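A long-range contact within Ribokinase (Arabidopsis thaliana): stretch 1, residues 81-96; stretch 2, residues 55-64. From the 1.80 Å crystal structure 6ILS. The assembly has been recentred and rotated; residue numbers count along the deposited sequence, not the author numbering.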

# COMPACT_ATOMS: atom_id res chain seq x y z
N GLY B 81 1.41 -15.49 -17.12
CA GLY B 81 1.51 -15.67 -18.56
C GLY B 81 0.46 -14.89 -19.35
O GLY B 81 0.14 -15.23 -20.49
N VAL B 82 -0.08 -13.86 -18.73
CA VAL B 82 -1.01 -12.97 -19.41
C VAL B 82 -0.25 -12.16 -20.46
O VAL B 82 0.85 -11.68 -20.18
CB VAL B 82 -1.71 -12.01 -18.42
CG1 VAL B 82 -2.62 -11.01 -19.16
CG2 VAL B 82 -2.47 -12.80 -17.34
N HIS B 83 -0.80 -12.02 -21.67
CA HIS B 83 -0.22 -11.09 -22.64
C HIS B 83 -0.52 -9.66 -22.20
O HIS B 83 -1.68 -9.28 -22.07
CB HIS B 83 -0.77 -11.36 -24.04
CG HIS B 83 -0.35 -12.68 -24.60
ND1 HIS B 83 -1.00 -13.86 -24.29
CD2 HIS B 83 0.65 -13.02 -25.45
CE1 HIS B 83 -0.42 -14.86 -24.92
NE2 HIS B 83 0.58 -14.38 -25.63
N LEU B 84 0.54 -8.87 -21.99
CA LEU B 84 0.39 -7.53 -21.44
C LEU B 84 0.58 -6.40 -22.47
O LEU B 84 0.70 -5.24 -22.08
CB LEU B 84 1.38 -7.33 -20.29
CG LEU B 84 1.13 -8.28 -19.11
CD1 LEU B 84 2.11 -8.04 -17.96
CD2 LEU B 84 -0.29 -8.10 -18.61
N ASP B 85 0.57 -6.74 -23.76
CA ASP B 85 0.85 -5.74 -24.81
C ASP B 85 -0.01 -4.48 -24.70
O ASP B 85 0.46 -3.38 -25.05
CB ASP B 85 0.66 -6.34 -26.22
CG ASP B 85 1.09 -7.80 -26.33
OD1 ASP B 85 1.50 -8.42 -25.33
OD2 ASP B 85 1.05 -8.32 -27.46
N TYR B 86 -1.25 -4.60 -24.23
CA TYR B 86 -2.17 -3.48 -24.24
C TYR B 86 -2.40 -2.86 -22.87
O TYR B 86 -3.35 -2.11 -22.67
CB TYR B 86 -3.51 -3.91 -24.84
CG TYR B 86 -3.34 -4.34 -26.26
CD1 TYR B 86 -3.44 -3.42 -27.30
CD2 TYR B 86 -3.06 -5.65 -26.56
CE1 TYR B 86 -3.26 -3.82 -28.61
CE2 TYR B 86 -2.88 -6.05 -27.87
CZ TYR B 86 -2.98 -5.14 -28.88
OH TYR B 86 -2.80 -5.55 -30.19
N VAL B 87 -1.51 -3.17 -21.94
CA VAL B 87 -1.49 -2.46 -20.68
C VAL B 87 -0.72 -1.17 -20.91
O VAL B 87 0.35 -1.18 -21.52
CB VAL B 87 -0.81 -3.29 -19.57
CG1 VAL B 87 -0.74 -2.47 -18.29
CG2 VAL B 87 -1.58 -4.61 -19.33
N ARG B 88 -1.27 -0.06 -20.46
CA ARG B 88 -0.57 1.21 -20.53
C ARG B 88 -0.38 1.77 -19.14
O ARG B 88 -1.25 1.63 -18.29
CB ARG B 88 -1.33 2.22 -21.39
CG ARG B 88 -1.37 1.88 -22.86
CD ARG B 88 -1.88 3.06 -23.67
NE ARG B 88 -2.05 2.72 -25.09
CZ ARG B 88 -2.37 3.59 -26.04
NH1 ARG B 88 -2.57 4.87 -25.73
NH2 ARG B 88 -2.50 3.18 -27.30
N SER B 89 0.77 2.40 -18.90
CA SER B 89 1.06 3.03 -17.62
C SER B 89 1.20 4.55 -17.77
O SER B 89 1.70 5.02 -18.79
CB SER B 89 2.34 2.44 -17.01
OG SER B 89 2.26 1.02 -16.92
N VAL B 90 0.73 5.30 -16.78
CA VAL B 90 0.79 6.76 -16.81
C VAL B 90 1.55 7.28 -15.59
O VAL B 90 1.60 6.61 -14.56
CB VAL B 90 -0.63 7.40 -16.84
CG1 VAL B 90 -1.38 7.01 -18.11
CG2 VAL B 90 -1.42 7.01 -15.59
N ASN B 91 2.14 8.47 -15.68
CA ASN B 91 2.89 8.96 -14.53
C ASN B 91 2.14 10.01 -13.73
O ASN B 91 2.68 10.56 -12.77
CB ASN B 91 4.26 9.51 -14.97
CG ASN B 91 4.14 10.62 -16.00
OD1 ASN B 91 3.17 11.38 -16.03
ND2 ASN B 91 5.16 10.73 -16.86
N ASN B 92 0.90 10.28 -14.11
CA ASN B 92 0.10 11.29 -13.42
C ASN B 92 -1.09 10.71 -12.64
O ASN B 92 -1.89 11.46 -12.09
CB ASN B 92 -0.40 12.32 -14.42
CG ASN B 92 -1.36 11.74 -15.43
OD1 ASN B 92 -1.39 10.52 -15.65
ND2 ASN B 92 -2.16 12.60 -16.06
N GLU B 93 -1.21 9.39 -12.60
CA GLU B 93 -2.20 8.73 -11.75
C GLU B 93 -1.54 7.55 -11.06
O GLU B 93 -0.68 6.90 -11.65
CB GLU B 93 -3.41 8.26 -12.57
CG GLU B 93 -4.19 9.38 -13.24
CD GLU B 93 -4.99 10.22 -12.26
OE1 GLU B 93 -5.14 9.80 -11.10
OE2 GLU B 93 -5.47 11.30 -12.67
N PRO B 94 -1.94 7.26 -9.81
CA PRO B 94 -1.42 6.07 -9.13
C PRO B 94 -2.14 4.80 -9.60
O PRO B 94 -3.31 4.89 -9.96
CB PRO B 94 -1.73 6.35 -7.67
CG PRO B 94 -2.99 7.16 -7.71
CD PRO B 94 -2.94 7.97 -8.99
N THR B 95 -1.45 3.66 -9.62
CA THR B 95 -2.11 2.36 -9.79
C THR B 95 -3.23 2.27 -8.76
O THR B 95 -3.04 2.67 -7.61
CB THR B 95 -1.10 1.20 -9.62
OG1 THR B 95 -0.09 1.29 -10.64
CG2 THR B 95 -1.77 -0.19 -9.69
N GLY B 96 -4.40 1.79 -9.17
CA GLY B 96 -5.50 1.64 -8.24
C GLY B 96 -5.14 0.71 -7.10
O GLY B 96 -4.31 -0.19 -7.23
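Stretch 2, residues 55-64: PTYFVGRLGE

Stretch 2 is an extended strand from Thr-56 to Gly-63, and it runs parallel to the strand of stretch 1 that ends at Val-90, their axes crossing at -28° with a closest approach of 4.5 Å. The parallel ladder pairs Arg-61 with Arg-88, Leu-62 with Ser-89 (CA to CA 4.5 Å) and Gly-63 with Val-90. Its hydrogen bonds alternate: Arg-88 N to Gly-60 O at 3.1 Å, Leu-62 N to Arg-88 O at 2.9 Å, Val-90 N to Leu-62 O at 2.9 Å and Glu-64 N to Val-90 O at 2.9 Å. Upstream, a single bridge joins Tyr-57 to His-83, with His-83 N 2.8 Å from Thr-56 O and Phe-58 N 3.3 Å from His-83 O. The type I turn from Leu-84 to Val-87 interrupts the pairing, and water 2 spans the gap, linking Phe-58 O, His-83 O and Tyr-86 N.

The Tyr-57 ring stacks offset on that of its register partner His-83, centroids 4.7 Å apart, whereas Leu-62 reaches diagonally, CD1 3.7 Å from Val-87 CG1, on the sheet face that also carries Ser-89. Arg-61 lies on the other face with Arg-88, whose CD sits over its guanidinium. The close passage of Glu-93 to Thr-95 calls for glycine at Gly-63: an ideal CB would lie 2.5 Å from Thr-95 N and 2.6 Å from Glu-93 O. Gly-63 N donates to Thr-95 OG1 at 2.8 Å.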

# COMPACT_ATOMS: atom_id res chain seq x y z
N PRO B 55 -5.14 -18.45 -24.35
CA PRO B 55 -4.47 -17.21 -24.72
C PRO B 55 -5.26 -16.04 -24.12
O PRO B 55 -6.34 -15.88 -24.50
CB PRO B 55 -4.59 -17.14 -26.24
CG PRO B 55 -4.77 -18.55 -26.66
CD PRO B 55 -5.41 -19.28 -25.51
N THR B 56 -4.62 -15.26 -23.26
CA THR B 56 -5.35 -14.21 -22.53
C THR B 56 -4.61 -12.87 -22.55
O THR B 56 -3.42 -12.81 -22.23
CB THR B 56 -5.56 -14.64 -21.06
OG1 THR B 56 -6.35 -15.84 -21.03
CG2 THR B 56 -6.28 -13.55 -20.28
N TYR B 57 -5.33 -11.81 -22.93
CA TYR B 57 -4.82 -10.45 -22.92
C TYR B 57 -5.52 -9.66 -21.82
O TYR B 57 -6.73 -9.80 -21.63
CB TYR B 57 -5.08 -9.75 -24.27
CG TYR B 57 -4.18 -10.22 -25.37
CD1 TYR B 57 -4.39 -11.45 -25.98
CD2 TYR B 57 -3.11 -9.45 -25.79
CE1 TYR B 57 -3.55 -11.91 -26.97
CE2 TYR B 57 -2.26 -9.90 -26.79
CZ TYR B 57 -2.49 -11.12 -27.38
OH TYR B 57 -1.66 -11.58 -28.37
N PHE B 58 -4.77 -8.80 -21.14
CA PHE B 58 -5.36 -7.88 -20.19
C PHE B 58 -5.19 -6.47 -20.73
O PHE B 58 -4.07 -6.04 -21.03
CB PHE B 58 -4.70 -8.00 -18.80
CG PHE B 58 -5.16 -6.95 -17.81
CD1 PHE B 58 -6.50 -6.83 -17.48
CD2 PHE B 58 -4.25 -6.11 -17.21
CE1 PHE B 58 -6.95 -5.88 -16.59
CE2 PHE B 58 -4.68 -5.15 -16.30
CZ PHE B 58 -6.03 -5.04 -15.97
N VAL B 59 -6.31 -5.77 -20.88
CA VAL B 59 -6.30 -4.36 -21.27
C VAL B 59 -6.64 -3.50 -20.06
O VAL B 59 -7.74 -3.57 -19.48
CB VAL B 59 -7.31 -4.07 -22.40
CG1 VAL B 59 -7.27 -2.58 -22.78
CG2 VAL B 59 -7.03 -4.97 -23.58
N GLY B 60 -5.68 -2.68 -19.63
CA GLY B 60 -5.87 -1.97 -18.40
C GLY B 60 -4.89 -0.81 -18.30
O GLY B 60 -4.01 -0.67 -19.15
N ARG B 61 -5.04 -0.02 -17.24
CA ARG B 61 -4.23 1.18 -17.01
C ARG B 61 -3.57 1.10 -15.65
O ARG B 61 -4.26 0.89 -14.64
CB ARG B 61 -5.07 2.45 -17.09
CG ARG B 61 -5.61 2.73 -18.48
CD ARG B 61 -4.46 2.87 -19.45
NE ARG B 61 -4.91 3.19 -20.80
CZ ARG B 61 -5.12 2.27 -21.74
NH1 ARG B 61 -4.94 0.98 -21.47
NH2 ARG B 61 -5.51 2.65 -22.95
N LEU B 62 -2.26 1.31 -15.62
CA LEU B 62 -1.48 1.28 -14.39
C LEU B 62 -0.78 2.60 -14.18
O LEU B 62 -0.57 3.34 -15.13
CB LEU B 62 -0.42 0.17 -14.45
CG LEU B 62 -0.95 -1.25 -14.64
CD1 LEU B 62 0.23 -2.21 -14.68
CD2 LEU B 62 -1.87 -1.57 -13.48
N GLY B 63 -0.42 2.91 -12.93
CA GLY B 63 0.49 4.01 -12.66
C GLY B 63 1.91 3.52 -12.85
O GLY B 63 2.17 2.32 -12.82
N GLU B 64 2.85 4.43 -13.07
CA GLU B 64 4.26 4.05 -13.15
C GLU B 64 4.81 4.08 -11.74
O GLU B 64 5.50 5.02 -11.35
CB GLU B 64 5.04 5.00 -14.08
CG GLU B 64 4.69 4.86 -15.56
CD GLU B 64 5.13 6.06 -16.41
OE1 GLU B 64 5.94 6.87 -15.91
OE2 GLU B 64 4.67 6.18 -17.56
O HOH W 1 -2.11 -16.24 -21.93
O HOH W 2 -2.65 -6.83 -23.30
O HOH W 3 -4.49 0.51 -11.91
O HOH W 4 -4.49 -0.31 -24.13
O HOH W 5 3.57 0.40 -14.45